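Local coordinates for SPbeta prophage-derived uncharacterized protein YorR (Bacillus subtilis, PDB 3KB2) that binds a phosphorylated guanosine diphosphate together with magnesium and is probably a dTMP kinase-like nucleotide kinase, its cellular role being uncharacterized, at residues T2-S15 with E55-N67. Residues are numbered along the deposited sequence; the frame is centred on the assembly and turned at random.
Sequences TLIILEGPDCCFKS and EDNVIIDRFVYSN. With MG (magnesium ion), chain D; G3D (guanosine-3'-monophosphate-5'-diphosphate), chain C.
The carboxylate of Glu7 is gripped by the first turn of helix 64-70: OE1 accepts Phe63 N at 3.0 Å, OE2 accepts Ser66 N at 3.0 Å, and both donors come from above the carboxylate plane. Ser66 OG also lies on OE1, at an unusually short 2.4 Å that makes the exact geometry doubtful, and Tyr65 N adds a weak bond to OE2. A bend at chi2 (-78°) folds the Glu7 chain over to this helix start, whose N-H groups would probably favour a charged carboxylate. Behind it, strands 3-7 and 58-61 run parallel in register; Leu6 N meets Ile60 O at 2.8 Å and Ile60 N meets Ile4 O at 2.7 Å, both nearly straight. On one face Leu6 CD1 touches Ile59 CG2; on the other, Ile5 CG2 packs on Phe63 CB at 3.6 Å, while Ile60 CD1 sits over the centre of the Phe63 ring. These neighbouring strands belong to the 2-3-1-4-5 parallel sheet of P-loop kinases, and 8-15 forms the P-loop, where Lys14 N and NZ both reach O2B of the nucleotide. Ser15 OG binds magnesium and donates to the syn lone pair of Asp61 OD1 at 2.5 Å, so Asp61 positions a metal ligand from the second shell; its OD2 accepts a metal-bound water at 2.6 Å. Arg62 CG lies against Lys14 CE, and a water accepting from Arg62 NH1 in the guanidinium plane donates to Asp10 OD2 and Gly8 O.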
# COMPACT_ATOMS: atom_id res chain seq x y z
N THR A 2 4.98 -14.16 -29.22
CA THR A 2 5.95 -14.29 -28.11
C THR A 2 5.23 -13.87 -26.83
O THR A 2 4.10 -13.38 -26.88
CB THR A 2 7.21 -13.38 -28.34
OG1 THR A 2 6.92 -12.03 -27.95
CG2 THR A 2 7.60 -13.39 -29.82
N LEU A 3 5.88 -14.09 -25.69
CA LEU A 3 5.29 -13.76 -24.40
C LEU A 3 5.99 -12.54 -23.82
O LEU A 3 7.15 -12.61 -23.42
CB LEU A 3 5.44 -14.95 -23.44
CG LEU A 3 4.95 -14.77 -22.01
CD1 LEU A 3 3.46 -14.50 -21.99
CD2 LEU A 3 5.27 -16.04 -21.22
N ILE A 4 5.27 -11.42 -23.78
CA ILE A 4 5.84 -10.17 -23.28
C ILE A 4 5.52 -9.95 -21.82
O ILE A 4 4.36 -9.88 -21.43
CB ILE A 4 5.32 -8.97 -24.09
CG1 ILE A 4 5.56 -9.22 -25.59
CG2 ILE A 4 6.02 -7.70 -23.65
CD1 ILE A 4 4.95 -8.18 -26.49
N ILE A 5 6.55 -9.84 -21.00
CA ILE A 5 6.39 -9.65 -19.57
C ILE A 5 6.84 -8.24 -19.16
O ILE A 5 7.98 -7.84 -19.40
CB ILE A 5 7.20 -10.72 -18.80
CG1 ILE A 5 6.67 -12.11 -19.17
CG2 ILE A 5 7.07 -10.52 -17.31
CD1 ILE A 5 7.67 -13.21 -18.94
N LEU A 6 5.93 -7.50 -18.53
CA LEU A 6 6.21 -6.13 -18.08
C LEU A 6 6.39 -6.07 -16.58
O LEU A 6 5.47 -6.36 -15.82
CB LEU A 6 5.08 -5.21 -18.52
CG LEU A 6 4.85 -5.27 -20.03
CD1 LEU A 6 3.66 -4.41 -20.42
CD2 LEU A 6 6.11 -4.79 -20.76
N GLU A 7 7.58 -5.69 -16.14
CA GLU A 7 7.87 -5.62 -14.72
C GLU A 7 8.43 -4.26 -14.36
O GLU A 7 8.90 -3.51 -15.22
CB GLU A 7 8.88 -6.71 -14.33
CG GLU A 7 8.34 -8.13 -14.47
CD GLU A 7 7.43 -8.51 -13.32
OE1 GLU A 7 6.60 -7.67 -12.92
OE2 GLU A 7 7.52 -9.66 -12.83
N GLY A 8 8.38 -3.94 -13.07
CA GLY A 8 8.88 -2.67 -12.61
C GLY A 8 7.95 -2.05 -11.60
O GLY A 8 6.78 -2.46 -11.47
N PRO A 9 8.44 -1.05 -10.85
CA PRO A 9 7.65 -0.35 -9.83
C PRO A 9 6.48 0.41 -10.44
O PRO A 9 6.40 0.55 -11.67
CB PRO A 9 8.67 0.59 -9.20
CG PRO A 9 9.56 0.93 -10.38
CD PRO A 9 9.78 -0.45 -10.96
N ASP A 10 5.59 0.90 -9.59
CA ASP A 10 4.42 1.65 -10.01
C ASP A 10 4.73 2.93 -10.78
O ASP A 10 5.80 3.52 -10.64
CB ASP A 10 3.58 2.05 -8.80
CG ASP A 10 2.86 0.87 -8.18
OD1 ASP A 10 2.08 1.11 -7.24
OD2 ASP A 10 3.08 -0.27 -8.64
N CYS A 11 3.76 3.35 -11.58
CA CYS A 11 3.89 4.57 -12.35
C CYS A 11 5.07 4.59 -13.31
O CYS A 11 5.74 5.62 -13.47
CB CYS A 11 3.97 5.76 -11.40
SG CYS A 11 2.47 5.95 -10.40
N CYS A 12 5.33 3.46 -13.95
CA CYS A 12 6.43 3.39 -14.90
C CYS A 12 5.93 3.01 -16.28
O CYS A 12 6.63 2.37 -17.05
CB CYS A 12 7.50 2.42 -14.41
SG CYS A 12 8.46 3.03 -12.99
N PHE A 13 4.70 3.42 -16.58
CA PHE A 13 4.08 3.19 -17.87
C PHE A 13 3.77 1.74 -18.23
O PHE A 13 3.40 1.45 -19.36
CB PHE A 13 4.95 3.80 -18.98
CG PHE A 13 5.38 5.24 -18.73
CD1 PHE A 13 4.70 6.06 -17.84
CD2 PHE A 13 6.45 5.80 -19.45
CE1 PHE A 13 5.06 7.40 -17.66
CE2 PHE A 13 6.80 7.15 -19.28
CZ PHE A 13 6.11 7.94 -18.39
N LYS A 14 3.89 0.82 -17.27
CA LYS A 14 3.64 -0.59 -17.56
C LYS A 14 2.31 -0.87 -18.24
O LYS A 14 2.27 -1.47 -19.32
CB LYS A 14 3.78 -1.43 -16.28
CG LYS A 14 5.18 -1.35 -15.68
CD LYS A 14 5.46 -2.46 -14.69
CE LYS A 14 4.37 -2.56 -13.63
NZ LYS A 14 4.15 -1.26 -13.00
N SER A 15 1.21 -0.43 -17.63
CA SER A 15 -0.11 -0.67 -18.18
C SER A 15 -0.40 0.06 -19.49
O SER A 15 -1.14 -0.43 -20.34
CB SER A 15 -1.16 -0.32 -17.14
OG SER A 15 -1.07 -1.26 -16.08
N GLU A 55 0.81 -19.84 -21.68
CA GLU A 55 0.32 -18.86 -22.64
C GLU A 55 1.42 -18.35 -23.55
O GLU A 55 2.61 -18.47 -23.25
CB GLU A 55 -0.33 -17.67 -21.92
CG GLU A 55 -1.83 -17.79 -21.61
CD GLU A 55 -2.71 -17.89 -22.86
OE1 GLU A 55 -3.89 -17.47 -22.81
OE2 GLU A 55 -2.22 -18.41 -23.90
N ASP A 56 1.01 -17.79 -24.69
CA ASP A 56 1.93 -17.21 -25.65
C ASP A 56 1.15 -16.17 -26.45
O ASP A 56 -0.07 -16.26 -26.57
CB ASP A 56 2.51 -18.29 -26.57
CG ASP A 56 3.67 -17.79 -27.41
OD1 ASP A 56 4.38 -16.85 -26.97
OD2 ASP A 56 3.91 -18.32 -28.51
N ASN A 57 1.87 -15.19 -26.97
CA ASN A 57 1.27 -14.11 -27.73
C ASN A 57 0.33 -13.30 -26.85
O ASN A 57 -0.79 -12.97 -27.23
CB ASN A 57 0.52 -14.64 -28.95
CG ASN A 57 1.45 -15.33 -29.94
OD1 ASN A 57 2.52 -14.81 -30.26
ND2 ASN A 57 1.04 -16.51 -30.42
N VAL A 58 0.80 -13.01 -25.64
CA VAL A 58 0.03 -12.21 -24.71
C VAL A 58 1.00 -11.32 -23.98
O VAL A 58 2.20 -11.52 -24.06
CB VAL A 58 -0.73 -13.08 -23.68
CG1 VAL A 58 -1.43 -14.24 -24.39
CG2 VAL A 58 0.22 -13.59 -22.61
N ILE A 59 0.46 -10.33 -23.29
CA ILE A 59 1.26 -9.38 -22.54
C ILE A 59 0.90 -9.55 -21.07
O ILE A 59 -0.26 -9.45 -20.71
CB ILE A 59 0.92 -7.94 -22.97
CG1 ILE A 59 1.24 -7.76 -24.46
CG2 ILE A 59 1.69 -6.96 -22.10
CD1 ILE A 59 0.57 -6.55 -25.09
N ILE A 60 1.90 -9.83 -20.25
CA ILE A 60 1.68 -10.03 -18.82
C ILE A 60 2.13 -8.78 -18.06
O ILE A 60 3.33 -8.49 -17.97
CB ILE A 60 2.45 -11.27 -18.30
CG1 ILE A 60 1.93 -12.53 -19.02
CG2 ILE A 60 2.32 -11.38 -16.79
CD1 ILE A 60 2.56 -13.84 -18.59
N ASP A 61 1.16 -8.03 -17.53
CA ASP A 61 1.41 -6.80 -16.77
C ASP A 61 1.73 -7.22 -15.33
O ASP A 61 0.82 -7.47 -14.55
CB ASP A 61 0.15 -5.92 -16.83
CG ASP A 61 0.38 -4.51 -16.27
OD1 ASP A 61 -0.52 -3.68 -16.46
OD2 ASP A 61 1.42 -4.25 -15.65
N ARG A 62 3.02 -7.32 -15.01
CA ARG A 62 3.51 -7.75 -13.70
C ARG A 62 3.44 -9.27 -13.61
O ARG A 62 2.40 -9.87 -13.86
CB ARG A 62 2.71 -7.10 -12.58
CG ARG A 62 2.81 -5.59 -12.58
CD ARG A 62 2.86 -5.05 -11.18
NE ARG A 62 1.64 -5.37 -10.46
CZ ARG A 62 1.37 -4.94 -9.23
NH1 ARG A 62 2.24 -4.18 -8.59
NH2 ARG A 62 0.22 -5.28 -8.66
N PHE A 63 4.56 -9.89 -13.22
CA PHE A 63 4.62 -11.34 -13.17
C PHE A 63 5.43 -11.90 -11.98
O PHE A 63 5.34 -11.38 -10.87
CB PHE A 63 5.16 -11.82 -14.53
CG PHE A 63 4.89 -13.28 -14.84
CD1 PHE A 63 3.79 -13.94 -14.29
CD2 PHE A 63 5.74 -13.98 -15.69
CE1 PHE A 63 3.54 -15.28 -14.60
CE2 PHE A 63 5.49 -15.32 -15.99
CZ PHE A 63 4.40 -15.96 -15.45
N VAL A 64 6.21 -12.96 -12.22
CA VAL A 64 7.01 -13.61 -11.18
C VAL A 64 8.02 -12.71 -10.47
O VAL A 64 8.30 -12.90 -9.30
CB VAL A 64 7.79 -14.85 -11.73
CG1 VAL A 64 6.81 -15.94 -12.18
CG2 VAL A 64 8.71 -14.44 -12.90
N TYR A 65 8.58 -11.72 -11.17
CA TYR A 65 9.55 -10.86 -10.52
C TYR A 65 8.91 -9.92 -9.52
O TYR A 65 9.44 -9.74 -8.43
CB TYR A 65 10.38 -10.14 -11.57
CG TYR A 65 11.11 -11.14 -12.45
CD1 TYR A 65 12.05 -12.02 -11.90
CD2 TYR A 65 10.78 -11.28 -13.79
CE1 TYR A 65 12.64 -13.01 -12.67
CE2 TYR A 65 11.37 -12.26 -14.57
CZ TYR A 65 12.29 -13.13 -14.01
OH TYR A 65 12.84 -14.11 -14.81
N SER A 66 7.77 -9.32 -9.87
CA SER A 66 7.09 -8.45 -8.93
C SER A 66 6.72 -9.28 -7.70
O SER A 66 6.67 -8.76 -6.59
CB SER A 66 5.83 -7.85 -9.53
OG SER A 66 6.12 -7.09 -10.67
N ASN A 67 6.42 -10.57 -7.89
CA ASN A 67 6.07 -11.41 -6.75
C ASN A 67 7.22 -11.45 -5.76
O ASN A 67 7.00 -11.30 -4.56
CB ASN A 67 5.73 -12.83 -7.19
CG ASN A 67 5.51 -13.74 -6.01
OD1 ASN A 67 4.52 -13.63 -5.30
ND2 ASN A 67 6.44 -14.65 -5.79
MG MG D . -0.59 -0.82 -13.86
PB G3D C . 1.85 1.72 -14.19
O1B G3D C . 1.69 1.79 -12.67
O2B G3D C . 3.14 1.24 -14.70
O3B G3D C . 0.63 0.79 -14.79
PA G3D C . 0.60 3.45 -16.10
O3A G3D C . 1.52 3.10 -14.83
O1A G3D C . 1.07 2.79 -17.31
O2A G3D C . -0.85 3.25 -15.66
O5' G3D C . 0.96 5.06 -16.31
C5' G3D C . 0.97 5.77 -15.00
C4' G3D C . 0.68 7.23 -15.59
O4' G3D C . 1.72 7.79 -16.41
C3' G3D C . -0.54 7.46 -16.33
O3' G3D C . -1.19 8.64 -15.94
C2' G3D C . -0.25 7.35 -17.86
O2' G3D C . -1.05 8.10 -18.58
C1' G3D C . 1.21 8.24 -17.67
N9 G3D C . 2.02 8.04 -18.93
C8 G3D C . 1.90 6.92 -19.74
N7 G3D C . 2.82 7.26 -20.67
C5 G3D C . 3.36 8.55 -20.54
C6 G3D C . 4.21 9.11 -21.28
O6 G3D C . 4.92 8.87 -22.31
N1 G3D C . 4.61 10.44 -20.70
C2 G3D C . 4.00 10.75 -19.61
N2 G3D C . 4.46 12.05 -19.01
N3 G3D C . 3.17 10.12 -18.79
C4 G3D C . 2.86 8.99 -19.42
P1 G3D C . -2.48 8.77 -15.54
O4P G3D C . -3.34 9.09 -16.63
O5P G3D C . -2.37 10.06 -14.58
O6P G3D C . -3.03 7.77 -14.51
O HOH W 1 4.56 -2.78 -9.27
O HOH W 2 0.99 -2.44 -13.85
O HOH W 3 -1.74 1.15 -14.49
O HOH W 4 -2.56 -1.62 -12.98
O HOH W 5 0.17 -0.25 -11.82